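PDB 5JCD: chitin elicitor-binding protein, which binds chitin oligosaccharides at the rice cell surface and helps relay the elicitor signal to defence responses. Local coordinates for residues R33-T37 with I66-C70; D75-S79 with W129-S135. One frame throughout, in Å; residues are numbered along the deposited sequence.

Interaction 1 (R33-T37 with I66-C70); sequences RFNTT and IPFRC
T36 passes F68 with their CA atoms 4.9 Å apart, where the chain leaving helix 27-34 runs against strand 63-72. The helix ends as N35 takes a positive phi, and this turn brings T36 and T37 onto the strand. T36 makes the one direct hydrogen bond of the contact. Its OG1 donates to P67 O at 2.9 Å. The C=O...OG1 angle is 153°, and the donor is tilted 16° from the carbonyl plane. A chi1 of 58° sets OG1 between the backbone N and the carbonyl carbon, facing the strand. The same side chain lies alongside F68, pointing the same way, and T36 CB meets F68 CB at 3.4 Å. A water adds a second link: it donates to T36 O and accepts from R69 N. T37 follows, with its CB 3.6 Å from P67 O and its CG2 near the CD of the proline ring. The apolar part lies at the end of the helix, two residues before T36. I66 CD1 sits over one face of the F34 ring, displaced toward the rim, in a CH-pi contact 3.8 Å from the ring centroid. The two side chains cross at about a right angle. Y19 meets the F34 ring edge to face, and F34 also touches I17. Within the chitin-binding ectodomain, the contact thus fastens the C-terminal end of helix 27-34 to strand 63-72, which follows helix 39-45 in the chain. Strand 12-20 pairs with strand 63-72, while L42 of helix 39-45 packs on I66 and P67.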
loop_
_atom_site.group_PDB
_atom_site.type_symbol
_atom_site.label_atom_id
_atom_site.label_comp_id
_atom_site.label_asym_id
_atom_site.label_seq_id
_atom_site.Cartn_x
_atom_site.Cartn_y
_atom_site.Cartn_z
ATOM N N ARG A 33 8.679 0.068 -11.315
ATOM C CA ARG A 33 8.295 1.272 -10.576
ATOM C C ARG A 33 8.391 1.015 -9.073
ATOM O O ARG A 33 8.805 1.872 -8.296
ATOM C CB ARG A 33 6.856 1.695 -10.918
ATOM C CG ARG A 33 6.254 2.812 -10.014
ATOM C CD ARG A 33 4.787 3.114 -10.388
ATOM N NE ARG A 33 4.594 2.967 -11.826
ATOM C CZ ARG A 33 3.419 2.840 -12.429
ATOM N NH1 ARG A 33 2.290 2.837 -11.728
ATOM N NH2 ARG A 33 3.379 2.697 -13.747
ATOM N N PHE A 34 8.020 -0.187 -8.672
ATOM C CA PHE A 34 7.966 -0.494 -7.260
ATOM C C PHE A 34 9.282 -1.047 -6.737
ATOM O O PHE A 34 9.813 -0.528 -5.751
ATOM C CB PHE A 34 6.746 -1.379 -6.947
ATOM C CG PHE A 34 5.469 -0.596 -6.863
ATOM C CD1 PHE A 34 5.061 -0.035 -5.657
ATOM C CD2 PHE A 34 4.708 -0.361 -7.999
ATOM C CE1 PHE A 34 3.890 0.722 -5.575
ATOM C CE2 PHE A 34 3.542 0.413 -7.929
ATOM C CZ PHE A 34 3.138 0.957 -6.714
ATOM N N ASN A 35 9.826 -2.039 -7.441
ATOM C CA ASN A 35 11.103 -2.659 -7.085
ATOM C C ASN A 35 11.097 -3.184 -5.644
ATOM O O ASN A 35 12.092 -3.100 -4.932
ATOM C CB ASN A 35 12.270 -1.691 -7.318
ATOM C CG ASN A 35 13.595 -2.414 -7.497
ATOM O OD1 ASN A 35 13.625 -3.558 -7.965
ATOM N ND2 ASN A 35 14.698 -1.745 -7.152
ATOM N N THR A 36 9.960 -3.719 -5.225
ATOM C CA THR A 36 9.790 -4.175 -3.851
ATOM C C THR A 36 9.697 -5.683 -3.770
ATOM O O THR A 36 9.713 -6.273 -2.693
ATOM C CB THR A 36 8.494 -3.619 -3.265
ATOM O OG1 THR A 36 7.384 -4.026 -4.081
ATOM C CG2 THR A 36 8.559 -2.113 -3.196
ATOM N N THR A 37 9.622 -6.299 -4.935
ATOM C CA THR A 37 9.381 -7.719 -5.052
ATOM C C THR A 37 9.906 -8.121 -6.422
ATOM O O THR A 37 10.148 -7.267 -7.264
ATOM C CB THR A 37 7.863 -8.049 -4.923
ATOM O OG1 THR A 37 7.654 -9.451 -5.090
ATOM C CG2 THR A 37 7.045 -7.328 -5.978
ATOM N N ILE A 66 0.349 -5.755 -4.785
ATOM C CA ILE A 66 1.788 -5.555 -4.809
ATOM C C ILE A 66 2.378 -5.805 -3.425
ATOM O O ILE A 66 2.092 -5.071 -2.501
ATOM C CB ILE A 66 2.161 -4.154 -5.350
ATOM C CG1 ILE A 66 1.565 -3.989 -6.760
ATOM C CG2 ILE A 66 3.683 -3.952 -5.331
ATOM C CD1 ILE A 66 1.899 -2.716 -7.439
ATOM N N PRO A 67 3.154 -6.895 -3.284
ATOM C CA PRO A 67 3.837 -7.301 -2.045
ATOM C C PRO A 67 5.116 -6.528 -1.814
ATOM O O PRO A 67 5.742 -6.079 -2.773
ATOM C CB PRO A 67 4.159 -8.794 -2.268
ATOM C CG PRO A 67 3.945 -9.068 -3.700
ATOM C CD PRO A 67 3.419 -7.824 -4.393
ATOM N N PHE A 68 5.473 -6.324 -0.555
ATOM C CA PHE A 68 6.725 -5.658 -0.261
ATOM C C PHE A 68 7.182 -5.963 1.150
ATOM O O PHE A 68 6.432 -6.500 1.948
ATOM C CB PHE A 68 6.600 -4.136 -0.469
ATOM C CG PHE A 68 5.515 -3.489 0.350
ATOM C CD1 PHE A 68 5.777 -3.024 1.631
ATOM C CD2 PHE A 68 4.230 -3.345 -0.167
ATOM C CE1 PHE A 68 4.775 -2.438 2.377
ATOM C CE2 PHE A 68 3.236 -2.767 0.572
ATOM C CZ PHE A 68 3.495 -2.308 1.844
ATOM N N ARG A 69 8.418 -5.592 1.455
ATOM C CA ARG A 69 8.935 -5.748 2.789
ATOM C C ARG A 69 8.520 -4.596 3.667
ATOM O O ARG A 69 8.764 -3.449 3.355
ATOM C CB ARG A 69 10.455 -5.885 2.765
ATOM C CG ARG A 69 10.990 -6.796 3.871
ATOM C CD ARG A 69 12.240 -6.215 4.510
ATOM N NE ARG A 69 13.242 -5.903 3.494
ATOM C CZ ARG A 69 14.381 -5.269 3.737
ATOM N NH1 ARG A 69 14.663 -4.878 4.970
ATOM N NH2 ARG A 69 15.240 -5.030 2.754
ATOM N N CYS A 70 7.836 -4.919 4.754
ATOM C CA CYS A 70 7.455 -3.924 5.727
ATOM C C CYS A 70 8.466 -3.849 6.867
ATOM O O CYS A 70 8.965 -4.861 7.345
ATOM C CB CYS A 70 6.081 -4.274 6.296
ATOM S SG CYS A 70 5.484 -3.098 7.522
HETATM O O HOH W 1 10.147 -5.082 -0.491
#

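Interaction 2 (D75-S79 with W129-S135); sequences DVGQS and WIPLPCS
This contact lies in the mixed sheet and takes in W129 of a LysM domain, the chitin-binding module: strand 76-79 pairs antiparallel with the short, weakly bonded strand about 133-134. Q78 and P133 are a non-hydrogen-bonded pair. Next to them, S79 N donates to L132 O at 2.9 Å, in the carbonyl plane. An inverse gamma turn centred on P131 precedes this bond. L132 N donates to S79 OG at 3.0 Å, but this bond is weak and bent. L82 O is a further partner of the hydroxyl. W129 is also held by the backbone of S79. Its NE1 donates to S79 O at 2.9 Å, with the oxygen at the edge of the indole and only 7° out of its plane. With CG anti to the backbone N (chi1 169°), the indole swings toward strand 76-79. N114, a chitin-binding residue, accepts from W129 N through OD1, so the tryptophan adjoins the sugar site. R81 makes a cation-pi contact with the ring. Q78 crosses the indole at about a right angle, its amide plane 82° from the ring plane. The CB of Q78 lies 3.8 Å from W129 CZ2, and its aliphatic part also runs near P131 CB. C134 SG, in a disulfide with C70, comes within 3.2 Å of Q78 N.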
loop_
_atom_site.group_PDB
_atom_site.type_symbol
_atom_site.label_atom_id
_atom_site.label_comp_id
_atom_site.label_asym_id
_atom_site.label_seq_id
_atom_site.Cartn_x
_atom_site.Cartn_y
_atom_site.Cartn_z
ATOM N N ASP A 75 6.273 2.651 16.085
ATOM C CA ASP A 75 5.010 3.387 16.040
ATOM C C ASP A 75 4.217 2.941 14.829
ATOM O O ASP A 75 2.998 2.781 14.875
ATOM C CB ASP A 75 5.237 4.900 15.932
ATOM C CG ASP A 75 5.755 5.509 17.208
ATOM O OD1 ASP A 75 5.253 5.135 18.289
ATOM O OD2 ASP A 75 6.648 6.371 17.142
ATOM N N VAL A 76 4.937 2.716 13.745
ATOM C CA VAL A 76 4.315 2.584 12.468
ATOM C C VAL A 76 5.047 1.530 11.638
ATOM O O VAL A 76 6.193 1.152 11.937
ATOM C CB VAL A 76 4.295 4.004 11.786
ATOM C CG1 VAL A 76 5.665 4.398 11.253
ATOM C CG2 VAL A 76 3.337 4.041 10.707
ATOM N N GLY A 77 4.346 0.990 10.651
ATOM C CA GLY A 77 4.950 0.100 9.683
ATOM C C GLY A 77 5.041 0.811 8.341
ATOM O O GLY A 77 4.068 1.386 7.889
ATOM N N GLN A 78 6.199 0.768 7.699
ATOM C CA GLN A 78 6.377 1.412 6.400
ATOM C C GLN A 78 7.089 0.467 5.459
ATOM O O GLN A 78 7.885 -0.352 5.901
ATOM C CB GLN A 78 7.204 2.700 6.551
ATOM C CG GLN A 78 6.541 3.689 7.497
ATOM C CD GLN A 78 7.484 4.743 7.987
ATOM O OE1 GLN A 78 8.644 4.461 8.289
ATOM N NE2 GLN A 78 7.003 5.983 8.033
ATOM N N SER A 79 6.798 0.572 4.168
ATOM C CA SER A 79 7.526 -0.204 3.173
ATOM C C SER A 79 9.008 0.171 3.322
ATOM O O SER A 79 9.358 1.340 3.468
ATOM C CB SER A 79 6.994 0.100 1.768
ATOM O OG SER A 79 7.119 1.474 1.444
ATOM N N TRP A 129 11.742 8.432 -1.005
ATOM C CA TRP A 129 11.267 7.174 -0.430
ATOM C C TRP A 129 9.775 7.300 -0.174
ATOM O O TRP A 129 9.354 8.162 0.591
ATOM C CB TRP A 129 11.977 6.877 0.894
ATOM C CG TRP A 129 11.358 5.736 1.674
ATOM C CD1 TRP A 129 10.793 4.594 1.157
ATOM C CD2 TRP A 129 11.204 5.644 3.102
ATOM N NE1 TRP A 129 10.325 3.796 2.170
ATOM C CE2 TRP A 129 10.559 4.408 3.375
ATOM C CE3 TRP A 129 11.561 6.475 4.178
ATOM C CZ2 TRP A 129 10.257 3.982 4.680
ATOM C CZ3 TRP A 129 11.261 6.050 5.481
ATOM C CH2 TRP A 129 10.608 4.811 5.718
ATOM N N ILE A 130 8.980 6.425 -0.778
ATOM C CA ILE A 130 7.543 6.422 -0.538
ATOM C C ILE A 130 7.202 5.382 0.551
ATOM O O ILE A 130 7.311 4.181 0.326
ATOM C CB ILE A 130 6.779 6.087 -1.840
ATOM C CG1 ILE A 130 7.229 6.997 -2.991
ATOM C CG2 ILE A 130 5.276 6.148 -1.628
ATOM C CD1 ILE A 130 7.008 8.493 -2.747
ATOM N N PRO A 131 6.780 5.842 1.736
ATOM C CA PRO A 131 6.480 4.917 2.834
ATOM C C PRO A 131 5.074 4.308 2.759
ATOM O O PRO A 131 4.205 4.711 3.522
ATOM C CB PRO A 131 6.553 5.821 4.060
ATOM C CG PRO A 131 6.056 7.156 3.539
ATOM C CD PRO A 131 6.559 7.246 2.116
ATOM N N LEU A 132 4.857 3.343 1.875
ATOM C CA LEU A 132 3.573 2.626 1.838
ATOM C C LEU A 132 3.199 2.064 3.212
ATOM O O LEU A 132 4.049 1.520 3.944
ATOM C CB LEU A 132 3.633 1.496 0.812
ATOM C CG LEU A 132 4.070 1.956 -0.580
ATOM C CD1 LEU A 132 4.303 0.778 -1.480
ATOM C CD2 LEU A 132 2.987 2.862 -1.177
ATOM N N PRO A 133 1.926 2.206 3.578
ATOM C CA PRO A 133 1.495 1.798 4.914
ATOM C C PRO A 133 1.418 0.273 5.090
ATOM O O PRO A 133 0.951 -0.469 4.218
ATOM C CB PRO A 133 0.110 2.435 5.030
ATOM C CG PRO A 133 -0.396 2.444 3.627
ATOM C CD PRO A 133 0.794 2.614 2.728
ATOM N N CYS A 134 1.875 -0.184 6.245
ATOM C CA CYS A 134 1.909 -1.601 6.530
ATOM C C CYS A 134 2.033 -1.811 8.020
ATOM O O CYS A 134 2.113 -0.859 8.787
ATOM C CB CYS A 134 3.087 -2.285 5.804
ATOM S SG CYS A 134 4.754 -1.664 6.225
ATOM N N SER A 135 2.036 -3.077 8.414
ATOM C CA SER A 135 2.239 -3.450 9.799
ATOM C C SER A 135 2.675 -4.892 9.842
ATOM O O SER A 135 2.461 -5.650 8.881
ATOM C CB SER A 135 0.954 -3.292 10.605
ATOM O OG SER A 135 1.155 -3.657 11.963
#

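In the fold
Both interactions build on the same mixed sheet, through neighbouring strands 63-72 and 76-79, and their centres are about 11 Å apart. The C70-C134 disulfide ties one to the other. F68 adds packing between them: its CD1 is 3.4 Å from S79 CB. Interaction 1 is only partly buried. It sets a helix end and its following turn on a strand, and relies on a threonine hydroxyl, a bridging water and an aliphatic-aromatic contact. Interaction 2 is buried. It relies more on backbone bonds, with the indole N-H adding another. Each lies near a chitin-binding residue: W129 near N114, and the side chain of F34 about 7 Å from that of P22.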